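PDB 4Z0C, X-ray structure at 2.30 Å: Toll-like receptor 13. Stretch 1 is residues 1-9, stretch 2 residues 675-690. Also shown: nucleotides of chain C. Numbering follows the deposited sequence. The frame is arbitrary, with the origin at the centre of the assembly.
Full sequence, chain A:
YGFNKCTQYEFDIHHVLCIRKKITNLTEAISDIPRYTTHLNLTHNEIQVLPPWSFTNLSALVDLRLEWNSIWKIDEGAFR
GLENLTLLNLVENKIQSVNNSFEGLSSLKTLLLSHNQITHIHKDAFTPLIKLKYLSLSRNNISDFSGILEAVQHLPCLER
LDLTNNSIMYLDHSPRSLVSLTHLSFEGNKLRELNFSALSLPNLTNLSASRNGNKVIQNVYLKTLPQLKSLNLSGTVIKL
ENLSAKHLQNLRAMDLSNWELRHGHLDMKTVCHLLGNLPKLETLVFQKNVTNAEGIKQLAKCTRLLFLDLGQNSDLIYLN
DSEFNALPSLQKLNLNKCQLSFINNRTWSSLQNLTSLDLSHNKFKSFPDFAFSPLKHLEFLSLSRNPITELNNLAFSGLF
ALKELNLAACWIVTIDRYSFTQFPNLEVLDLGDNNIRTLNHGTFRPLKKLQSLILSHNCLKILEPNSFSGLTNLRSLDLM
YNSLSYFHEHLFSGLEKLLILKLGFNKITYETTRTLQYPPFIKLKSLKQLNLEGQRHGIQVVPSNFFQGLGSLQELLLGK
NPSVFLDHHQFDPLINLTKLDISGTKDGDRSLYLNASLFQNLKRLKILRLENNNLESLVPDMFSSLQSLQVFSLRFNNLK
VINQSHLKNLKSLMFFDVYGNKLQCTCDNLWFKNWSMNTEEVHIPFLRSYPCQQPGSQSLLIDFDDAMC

Stretch 1 (1-9) YGFNKCTQY
Stretch 2 (675-690) WSMNTEEVHIPFLRSY

Residues 1-9 begin the chain and pack, mostly as loop, against 675-690 near its other end, burying 812 Å² in all. Register is set by four CA pairs: Tyr1 CA to Met677 CA is 4.9 Å, Gly2 CA to Ile684 CA is 4.7 Å, Asn4 CA to Arg688 CA is 4.4 Å and Thr7 CA to Pro685 CA is 5.1 Å.

Stretch 2 opens with the last turn of a helix, 675-678, whose carbonyls receive the first residue: Tyr1 N donates to Ser676 O at 3.1 Å, and Tyr1 N also lies 2.7 Å from Met677 O. Thr679 (-60/139) leaves helical geometry, and Thr679 OG1 accepts weak bonds from Glu681 N (3.3 Å) and Val682 N (3.5 Å), shaping the bend beside the Tyr1 ring. That ring (chi1 t, chi2 14°) brings Tyr1 CD2 to 3.2 Å from Val682 O, while Tyr1 OH accepts from Gln8 NE2 at 2.6 Å, tying stretch 1 to itself.

His683 is the hub. Extended at -88/141, with chi1 t and chi2 75°, it lays His683 CB over the face of Tyr1, 3.9 Å from the ring centroid, and turns its ring edge toward the same face, planes at 67° and centroids 5.0 Å apart. Gln8 CB (chi1 m) covers a face of the imidazole, 4.0 Å from its centroid, and Phe3 meets it obliquely at 52°. His683 NE2 makes a weak bond to Thr7 OG1, 3.3 Å. An aromatic with polar ring atoms suits this place, packing against rings while reaching a hydroxyl.

Ile684 N donates to Tyr1 O at 3.1 Å, and Ile684 opens a type II turn to Leu687, closed by Leu687 N to Ile684 O at 3.2 Å. Gly2 (-175/147) fits against this turn: Gly2 CA is 3.3 Å from Ile684 O, and a CB there would clash with Ile684 O and Leu687 CB. Pro685 (-51/120) supplies the first turn corner, and Pro685 CB packs 3.6 Å from Thr7 OG1.

Phe686 takes the second corner at 65/17. Although its CB points away overall, chi1 m and chi2 -67° bring the ring back to stretch 1, where Thr7 CB, pointing toward stretch 2 with chi1 t, covers one face 4.0 Å from the centroid. Lys5 O meets the ring edge, 3.3 Å from Phe686 CE1.

The 3-10 segment 687-689 finishes the contact. Arg688 N donates to Phe3 O at 3.1 Å, and Arg688 CG packs 3.3 Å from Gly2 O. Ser689 (chi1 p) spends its hydroxyl on its own stretch, Ser689 OG to Phe686 O at a very short 2.5 Å, and offers Ser689 CB to Asn4 OD1 at 3.1 Å.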

ATOM      1  N   TYR A   1     -16.292  34.614  18.055  1.00 56.04           N
ATOM      2  CA  TYR A   1     -16.438  34.327  16.638  1.00 48.34           C
ATOM      3  C   TYR A   1     -16.047  32.880  16.382  1.00 44.64           C
ATOM      4  O   TYR A   1     -14.957  32.548  15.892  1.00 44.98           O
ATOM      5  CB  TYR A   1     -15.627  35.301  15.808  1.00 39.56           C
ATOM      6  CG  TYR A   1     -15.803  35.208  14.314  1.00 32.90           C
ATOM      7  CD1 TYR A   1     -16.855  34.495  13.731  1.00 34.73           C
ATOM      8  CD2 TYR A   1     -14.869  35.805  13.482  1.00 34.40           C
ATOM      9  CE1 TYR A   1     -16.971  34.413  12.345  1.00 32.75           C
ATOM     10  CE2 TYR A   1     -14.959  35.725  12.131  1.00 33.18           C
ATOM     11  CZ  TYR A   1     -15.998  35.034  11.561  1.00 36.43           C
ATOM     12  OH  TYR A   1     -16.021  35.004  10.204  1.00 39.38           O
ATOM     13  N   GLY A   2     -16.997  32.033  16.737  1.00 31.74           N
ATOM     14  CA  GLY A   2     -16.933  30.614  16.524  1.00 44.88           C
ATOM     15  C   GLY A   2     -18.308  30.225  16.993  1.00 43.83           C
ATOM     16  O   GLY A   2     -18.849  30.869  17.898  1.00 34.40           O
ATOM     17  N   PHE A   3     -18.880  29.200  16.376  1.00 35.39           N
ATOM     18  CA  PHE A   3     -20.227  28.787  16.709  1.00 26.89           C
ATOM     19  C   PHE A   3     -20.162  27.478  17.479  1.00 35.51           C
ATOM     20  O   PHE A   3     -19.076  26.997  17.804  1.00 38.51           O
ATOM     21  CB  PHE A   3     -21.056  28.629  15.440  1.00 25.12           C
ATOM     22  CG  PHE A   3     -20.740  29.652  14.373  1.00 31.38           C
ATOM     23  CD1 PHE A   3     -20.627  30.999  14.681  1.00 37.81           C
ATOM     24  CD2 PHE A   3     -20.557  29.258  13.055  1.00 34.64           C
ATOM     25  CE1 PHE A   3     -20.337  31.930  13.693  1.00 40.45           C
ATOM     26  CE2 PHE A   3     -20.262  30.186  12.059  1.00 33.69           C
ATOM     27  CZ  PHE A   3     -20.152  31.516  12.376  1.00 37.39           C
ATOM     28  N   ASN A   4     -21.319  26.891  17.752  1.00 38.77           N
ATOM     29  CA  ASN A   4     -21.378  25.658  18.531  1.00 31.75           C
ATOM     30  C   ASN A   4     -21.378  24.409  17.650  1.00 33.50           C
ATOM     31  O   ASN A   4     -20.447  23.607  17.718  1.00 40.26           O
ATOM     32  CB  ASN A   4     -22.604  25.668  19.451  1.00 27.78           C
ATOM     33  CG  ASN A   4     -22.822  24.339  20.164  1.00 36.28           C
ATOM     34  OD1 ASN A   4     -21.899  23.539  20.329  1.00 46.24           O
ATOM     35  ND2 ASN A   4     -24.051  24.109  20.609  1.00 37.01           N
ATOM     36  N   LYS A   5     -22.429  24.240  16.850  1.00 28.60           N
ATOM     37  CA  LYS A   5     -22.614  23.039  16.040  1.00 30.27           C
ATOM     38  C   LYS A   5     -22.094  23.169  14.608  1.00 31.62           C
ATOM     39  O   LYS A   5     -21.824  22.169  13.956  1.00 43.56           O
ATOM     40  CB  LYS A   5     -24.093  22.661  16.005  1.00 41.05           C
ATOM     41  CG  LYS A   5     -24.397  21.314  16.616  1.00 51.36           C
ATOM     42  CD  LYS A   5     -24.502  21.384  18.118  1.00 53.01           C
ATOM     43  CE  LYS A   5     -25.034  20.074  18.667  1.00 55.78           C
ATOM     44  NZ  LYS A   5     -24.993  20.036  20.155  1.00 58.19           N
ATOM     45  N   CYS A   6     -21.911  24.401  14.146  1.00 33.66           N
ATOM     46  CA  CYS A   6     -21.606  24.700  12.751  1.00 23.04           C
ATOM     47  C   CYS A   6     -20.257  25.383  12.612  1.00 26.64           C
ATOM     48  O   CYS A   6     -19.768  26.007  13.557  1.00 22.71           O
ATOM     49  CB  CYS A   6     -22.663  25.675  12.185  1.00 25.00           C
ATOM     50  SG  CYS A   6     -24.381  25.107  12.167  1.00 41.68           S
ATOM     51  N   THR A   7     -19.682  25.348  11.416  1.00 26.45           N
ATOM     52  CA  THR A   7     -18.471  26.127  11.172  1.00 34.98           C
ATOM     53  C   THR A   7     -18.562  26.863   9.859  1.00 38.88           C
ATOM     54  O   THR A   7     -19.295  26.465   8.962  1.00 39.59           O
ATOM     55  CB  THR A   7     -17.168  25.248  11.168  1.00 38.20           C
ATOM     56  OG1 THR A   7     -16.033  26.076  10.885  1.00 33.97           O
ATOM     57  CG2 THR A   7     -17.237  24.132  10.114  1.00 26.19           C
ATOM     58  N   GLN A   8     -17.825  27.959   9.751  1.00 37.94           N
ATOM     59  CA  GLN A   8     -17.666  28.597   8.454  1.00 34.32           C
ATOM     60  C   GLN A   8     -16.656  27.833   7.599  1.00 34.56           C
ATOM     61  O   GLN A   8     -15.785  27.130   8.111  1.00 34.63           O
ATOM     62  CB  GLN A   8     -17.267  30.071   8.597  1.00 22.53           C
ATOM     63  CG  GLN A   8     -18.454  30.983   8.976  1.00 28.96           C
ATOM     64  CD  GLN A   8     -18.061  32.436   9.209  1.00 24.43           C
ATOM     65  OE1 GLN A   8     -18.920  33.289   9.355  1.00 35.43           O
ATOM     66  NE2 GLN A   8     -16.757  32.714   9.252  1.00 23.06           N
ATOM     67  N   TYR A   9     -16.825  27.949   6.293  1.00 30.15           N
ATOM     68  CA  TYR A   9     -15.881  27.426   5.320  1.00 25.19           C
ATOM     69  C   TYR A   9     -14.652  28.328   5.282  1.00 26.23           C
ATOM     70  O   TYR A   9     -14.755  29.536   5.230  1.00 33.32           O
ATOM     71  CB  TYR A   9     -16.566  27.357   3.948  1.00 21.61           C
ATOM     72  CG  TYR A   9     -15.674  27.045   2.771  1.00 32.64           C
ATOM     73  CD1 TYR A   9     -14.804  25.945   2.779  1.00 27.99           C
ATOM     74  CD2 TYR A   9     -15.733  27.829   1.622  1.00 33.00           C
ATOM     75  CE1 TYR A   9     -13.994  25.672   1.679  1.00 23.07           C
ATOM     76  CE2 TYR A   9     -14.944  27.551   0.517  1.00 24.62           C
ATOM     77  CZ  TYR A   9     -14.085  26.476   0.544  1.00 27.56           C
ATOM     78  OH  TYR A   9     -13.313  26.240  -0.578  1.00 31.13           O
ATOM     79  N   TRP A 675     -10.462  36.162  23.702  1.00 36.76           N
ATOM     80  CA  TRP A 675     -10.079  36.642  22.380  1.00 32.18           C
ATOM     81  C   TRP A 675     -10.801  35.848  21.286  1.00 40.69           C
ATOM     82  O   TRP A 675     -11.251  36.420  20.288  1.00 46.01           O
ATOM     83  CB  TRP A 675      -8.562  36.562  22.180  1.00 29.86           C
ATOM     84  CG  TRP A 675      -8.143  36.815  20.755  1.00 37.81           C
ATOM     85  CD1 TRP A 675      -7.914  38.029  20.175  1.00 41.88           C
ATOM     86  CD2 TRP A 675      -7.931  35.834  19.726  1.00 30.04           C
ATOM     87  NE1 TRP A 675      -7.565  37.864  18.851  1.00 42.77           N
ATOM     88  CE2 TRP A 675      -7.560  36.527  18.554  1.00 31.56           C
ATOM     89  CE3 TRP A 675      -8.008  34.439  19.685  1.00 35.85           C
ATOM     90  CZ2 TRP A 675      -7.280  35.875  17.353  1.00 33.44           C
ATOM     91  CZ3 TRP A 675      -7.723  33.787  18.483  1.00 35.78           C
ATOM     92  CH2 TRP A 675      -7.361  34.506  17.339  1.00 33.25           C
ATOM     93  N   SER A 676     -10.913  34.536  21.479  1.00 35.01           N
ATOM     94  CA  SER A 676     -11.513  33.667  20.460  1.00 39.76           C
ATOM     95  C   SER A 676     -12.991  33.965  20.275  1.00 43.99           C
ATOM     96  O   SER A 676     -13.501  33.862  19.167  1.00 45.84           O
ATOM     97  CB  SER A 676     -11.341  32.196  20.800  1.00 35.82           C
ATOM     98  OG  SER A 676     -12.136  31.861  21.917  1.00 42.20           O
ATOM     99  N   MET A 677     -13.672  34.310  21.370  1.00 50.03           N
ATOM    100  CA  MET A 677     -15.094  34.661  21.325  1.00 42.35           C
ATOM    101  C   MET A 677     -15.291  36.049  20.746  1.00 40.40           C
ATOM    102  O   MET A 677     -16.300  36.314  20.095  1.00 47.64           O
ATOM    103  CB  MET A 677     -15.741  34.586  22.712  1.00 37.10           C
ATOM    104  CG  MET A 677     -15.701  33.197  23.348  1.00 49.65           C
ATOM    105  SD  MET A 677     -16.407  33.094  25.013  1.00 53.21           S
ATOM    106  CE  MET A 677     -18.106  33.528  24.622  1.00 35.27           C
ATOM    107  N   ASN A 678     -14.319  36.929  20.959  1.00 32.87           N
ATOM    108  CA  ASN A 678     -14.521  38.349  20.656  1.00 41.74           C
ATOM    109  C   ASN A 678     -13.948  38.842  19.334  1.00 39.20           C
ATOM    110  O   ASN A 678     -14.468  39.812  18.761  1.00 35.88           O
ATOM    111  CB  ASN A 678     -14.002  39.241  21.806  1.00 44.30           C
ATOM    112  CG  ASN A 678     -14.850  39.131  23.055  1.00 38.65           C
ATOM    113  OD1 ASN A 678     -16.069  39.302  23.021  1.00 37.05           O
ATOM    114  ND2 ASN A 678     -14.210  38.816  24.163  1.00 43.69           N
ATOM    115  N   THR A 679     -12.867  38.214  18.871  1.00 35.05           N
ATOM    116  CA  THR A 679     -12.235  38.650  17.625  1.00 39.82           C
ATOM    117  C   THR A 679     -13.237  38.536  16.494  1.00 42.75           C
ATOM    118  O   THR A 679     -14.006  37.599  16.446  1.00 47.28           O
ATOM    119  CB  THR A 679     -10.950  37.853  17.281  1.00 39.03           C
ATOM    120  OG1 THR A 679     -10.323  38.419  16.123  1.00 36.19           O
ATOM    121  CG2 THR A 679     -11.245  36.361  17.058  1.00 31.37           C
ATOM    122  N   GLU A 680     -13.265  39.524  15.615  1.00 49.48           N
ATOM    123  CA  GLU A 680     -14.199  39.509  14.490  1.00 42.16           C
ATOM    124  C   GLU A 680     -13.396  39.242  13.234  1.00 36.67           C
ATOM    125  O   GLU A 680     -13.938  39.170  12.135  1.00 43.70           O
ATOM    126  CB  GLU A 680     -14.940  40.852  14.408  1.00 45.41           C
ATOM    127  CG  GLU A 680     -15.672  41.175  15.707  1.00 64.15           C
ATOM    128  CD  GLU A 680     -16.399  42.508  15.695  1.00 75.76           C
ATOM    129  OE1 GLU A 680     -15.706  43.542  15.613  1.00 79.18           O
ATOM    130  OE2 GLU A 680     -17.643  42.532  15.826  1.00 75.95           O
ATOM    131  N   GLU A 681     -12.086  39.111  13.413  1.00 31.28           N
ATOM    132  CA  GLU A 681     -11.183  38.942  12.295  1.00 38.10           C
ATOM    133  C   GLU A 681     -10.919  37.456  12.071  1.00 41.72           C
ATOM    134  O   GLU A 681     -10.729  37.015  10.935  1.00 39.48           O
ATOM    135  CB  GLU A 681      -9.881  39.686  12.571  1.00 48.78           C
ATOM    136  CG  GLU A 681      -8.793  39.470  11.541  1.00 61.77           C
ATOM    137  CD  GLU A 681      -8.928  40.407  10.345  1.00 70.04           C
ATOM    138  OE1 GLU A 681      -8.175  40.209   9.362  1.00 76.08           O
ATOM    139  OE2 GLU A 681      -9.769  41.344  10.397  1.00 61.92           O
ATOM    140  N   VAL A 682     -10.950  36.679  13.153  1.00 35.77           N
ATOM    141  CA  VAL A 682     -10.593  35.280  13.070  1.00 31.57           C
ATOM    142  C   VAL A 682     -11.725  34.354  13.483  1.00 37.89           C
ATOM    143  O   VAL A 682     -12.242  34.444  14.594  1.00 37.93           O
ATOM    144  CB  VAL A 682      -9.350  34.936  13.928  1.00 29.34           C
ATOM    145  CG1 VAL A 682      -9.015  33.438  13.788  1.00 21.71           C
ATOM    146  CG2 VAL A 682      -8.159  35.783  13.511  1.00 25.80           C
ATOM    147  N   HIS A 683     -12.081  33.445  12.574  1.00 35.36           N
ATOM    148  CA  HIS A 683     -13.066  32.408  12.861  1.00 31.92           C
ATOM    149  C   HIS A 683     -12.412  31.166  13.478  1.00 25.98           C
ATOM    150  O   HIS A 683     -11.324  30.778  13.085  1.00 22.67           O
ATOM    151  CB  HIS A 683     -13.879  32.008  11.616  1.00 28.96           C
ATOM    152  CG  HIS A 683     -14.892  30.951  11.906  1.00 29.23           C
ATOM    153  ND1 HIS A 683     -16.062  31.213  12.583  1.00 27.14           N
ATOM    154  CD2 HIS A 683     -14.876  29.612  11.689  1.00 29.17           C
ATOM    155  CE1 HIS A 683     -16.740  30.090  12.747  1.00 22.84           C
ATOM    156  NE2 HIS A 683     -16.041  29.105  12.211  1.00 34.58           N
ATOM    157  N   ILE A 684     -13.099  30.562  14.443  1.00 25.83           N
ATOM    158  CA  ILE A 684     -12.582  29.431  15.191  1.00 22.26           C
ATOM    159  C   ILE A 684     -13.622  28.316  15.299  1.00 29.83           C
ATOM    160  O   ILE A 684     -14.543  28.393  16.105  1.00 28.97           O
ATOM    161  CB  ILE A 684     -12.007  29.868  16.583  1.00 41.89           C
ATOM    162  CG1 ILE A 684     -10.697  30.625  16.361  1.00 39.26           C
ATOM    163  CG2 ILE A 684     -11.741  28.659  17.511  1.00 30.85           C
ATOM    164  CD1 ILE A 684     -10.372  31.588  17.380  1.00 33.91           C
ATOM    165  N   PRO A 685     -13.468  27.279  14.457  1.00 38.21           N
ATOM    166  CA  PRO A 685     -14.410  26.171  14.271  1.00 42.33           C
ATOM    167  C   PRO A 685     -14.863  25.480  15.552  1.00 40.91           C
ATOM    168  O   PRO A 685     -14.052  24.896  16.286  1.00 34.14           O
ATOM    169  CB  PRO A 685     -13.615  25.170  13.420  1.00 42.28           C
ATOM    170  CG  PRO A 685     -12.499  25.935  12.814  1.00 41.58           C
ATOM    171  CD  PRO A 685     -12.450  27.314  13.394  1.00 38.15           C
ATOM    172  N   PHE A 686     -16.176  25.530  15.762  1.00 36.08           N
ATOM    173  CA  PHE A 686     -16.878  24.808  16.822  1.00 34.48           C
ATOM    174  C   PHE A 686     -16.492  25.256  18.225  1.00 38.17           C
ATOM    175  O   PHE A 686     -16.799  24.573  19.199  1.00 39.08           O
ATOM    176  CB  PHE A 686     -16.727  23.295  16.658  1.00 30.80           C
ATOM    177  CG  PHE A 686     -17.003  22.806  15.256  1.00 32.63           C
ATOM    178  CD1 PHE A 686     -18.284  22.877  14.719  1.00 32.41           C
ATOM    179  CD2 PHE A 686     -15.983  22.293  14.470  1.00 28.98           C
ATOM    180  CE1 PHE A 686     -18.550  22.444  13.426  1.00 31.87           C
ATOM    181  CE2 PHE A 686     -16.241  21.851  13.174  1.00 34.49           C
ATOM    182  CZ  PHE A 686     -17.538  21.927  12.653  1.00 26.82           C
ATOM    183  N   LEU A 687     -15.866  26.430  18.300  1.00 41.45           N
ATOM    184  CA  LEU A 687     -15.381  27.046  19.543  1.00 41.63           C
ATOM    185  C   LEU A 687     -16.336  26.894  20.718  1.00 42.28           C
ATOM    186  O   LEU A 687     -15.942  26.435  21.787  1.00 43.32           O
ATOM    187  CB  LEU A 687     -15.133  28.539  19.319  1.00 33.95           C
ATOM    188  CG  LEU A 687     -14.904  29.392  20.577  1.00 31.97           C
ATOM    189  CD1 LEU A 687     -13.560  29.036  21.223  1.00 26.85           C
ATOM    190  CD2 LEU A 687     -14.963  30.866  20.240  1.00 27.40           C
ATOM    191  N   ARG A 688     -17.601  27.250  20.494  1.00 38.35           N
ATOM    192  CA  ARG A 688     -18.622  27.247  21.545  1.00 40.21           C
ATOM    193  C   ARG A 688     -19.034  25.863  22.035  1.00 44.35           C
ATOM    194  O   ARG A 688     -19.917  25.752  22.891  1.00 46.32           O
ATOM    195  CB  ARG A 688     -19.875  28.005  21.090  1.00 39.82           C
ATOM    196  CG  ARG A 688     -19.626  29.447  20.718  1.00 40.76           C
ATOM    197  CD  ARG A 688     -20.920  30.200  20.514  1.00 45.60           C
ATOM    198  NE  ARG A 688     -20.810  31.532  21.105  1.00 64.22           N
ATOM    199  CZ  ARG A 688     -21.361  31.883  22.265  1.00 64.74           C
ATOM    200  NH1 ARG A 688     -22.093  31.012  22.954  1.00 55.26           N
ATOM    201  NH2 ARG A 688     -21.189  33.110  22.733  1.00 72.05           N
ATOM    202  N   SER A 689     -18.411  24.821  21.486  1.00 44.62           N
ATOM    203  CA  SER A 689     -18.669  23.444  21.901  1.00 39.09           C
ATOM    204  C   SER A 689     -17.500  22.800  22.654  1.00 36.04           C
ATOM    205  O   SER A 689     -17.666  21.733  23.259  1.00 34.12           O
ATOM    206  CB  SER A 689     -19.008  22.589  20.683  1.00 40.96           C
ATOM    207  OG  SER A 689     -17.873  22.414  19.854  1.00 36.06           O
ATOM    208  N   TYR A 690     -16.330  23.442  22.613  1.00 29.21           N
ATOM    209  CA  TYR A 690     -15.118  22.875  23.213  1.00 36.39           C
ATOM    210  C   TYR A 690     -15.376  22.571  24.681  1.00 43.45           C
ATOM    211  O   TYR A 690     -15.707  23.469  25.453  1.00 48.29           O
ATOM    212  CB  TYR A 690     -13.921  23.827  23.110  1.00 33.03           C
ATOM    213  CG  TYR A 690     -13.428  24.161  21.717  1.00 31.73           C
ATOM    214  CD1 TYR A 690     -13.965  23.545  20.583  1.00 21.06           C
ATOM    215  CD2 TYR A 690     -12.416  25.109  21.537  1.00 27.41           C
ATOM    216  CE1 TYR A 690     -13.510  23.871  19.313  1.00 22.85           C
ATOM    217  CE2 TYR A 690     -11.953  25.440  20.266  1.00 26.44           C
ATOM    218  CZ  TYR A 690     -12.509  24.820  19.155  1.00 27.80           C
ATOM    219  OH  TYR A 690     -12.059  25.149  17.889  1.00 26.07           O
TER
ATOM    220  P     A C   6     -10.674  21.911   1.593  1.00 34.89           P
ATOM    221  OP1   A C   6     -10.938  21.677   0.148  1.00 38.99           O
ATOM    222  OP2   A C   6      -9.588  22.855   1.919  1.00 32.05           O
ATOM    223  O5'   A C   6     -12.043  22.339   2.277  1.00 29.15           O
ATOM    224  C5'   A C   6     -12.148  22.553   3.689  1.00 26.28           C
ATOM    225  C4'   A C   6     -13.510  22.152   4.210  1.00 26.06           C
ATOM    226  O4'   A C   6     -14.539  22.934   3.530  1.00 37.82           O
ATOM    227  C3'   A C   6     -13.885  20.697   3.980  1.00 28.94           C
ATOM    228  O3'   A C   6     -14.779  20.299   5.013  1.00 29.76           O
ATOM    229  C2'   A C   6     -14.639  20.751   2.649  1.00 32.43           C
ATOM    230  O2'   A C   6     -15.518  19.673   2.428  1.00 35.85           O
ATOM    231  C1'   A C   6     -15.396  22.071   2.783  1.00 31.37           C
ATOM    232  N9    A C   6     -15.665  22.761   1.520  1.00 32.10           N
ATOM    233  C8    A C   6     -14.899  22.786   0.374  1.00 36.02           C
ATOM    234  N7    A C   6     -15.391  23.571  -0.572  1.00 39.04           N
ATOM    235  C5    A C   6     -16.537  24.118  -0.007  1.00 30.03           C
ATOM    236  C6    A C   6     -17.494  25.037  -0.486  1.00 32.99           C
ATOM    237  N6    A C   6     -17.449  25.587  -1.697  1.00 26.62           N
ATOM    238  N1    A C   6     -18.515  25.380   0.334  1.00 32.31           N
ATOM    239  C2    A C   6     -18.552  24.834   1.559  1.00 34.11           C
ATOM    240  N3    A C   6     -17.719  23.960   2.124  1.00 32.88           N
ATOM    241  C4    A C   6     -16.715  23.638   1.283  1.00 32.68           C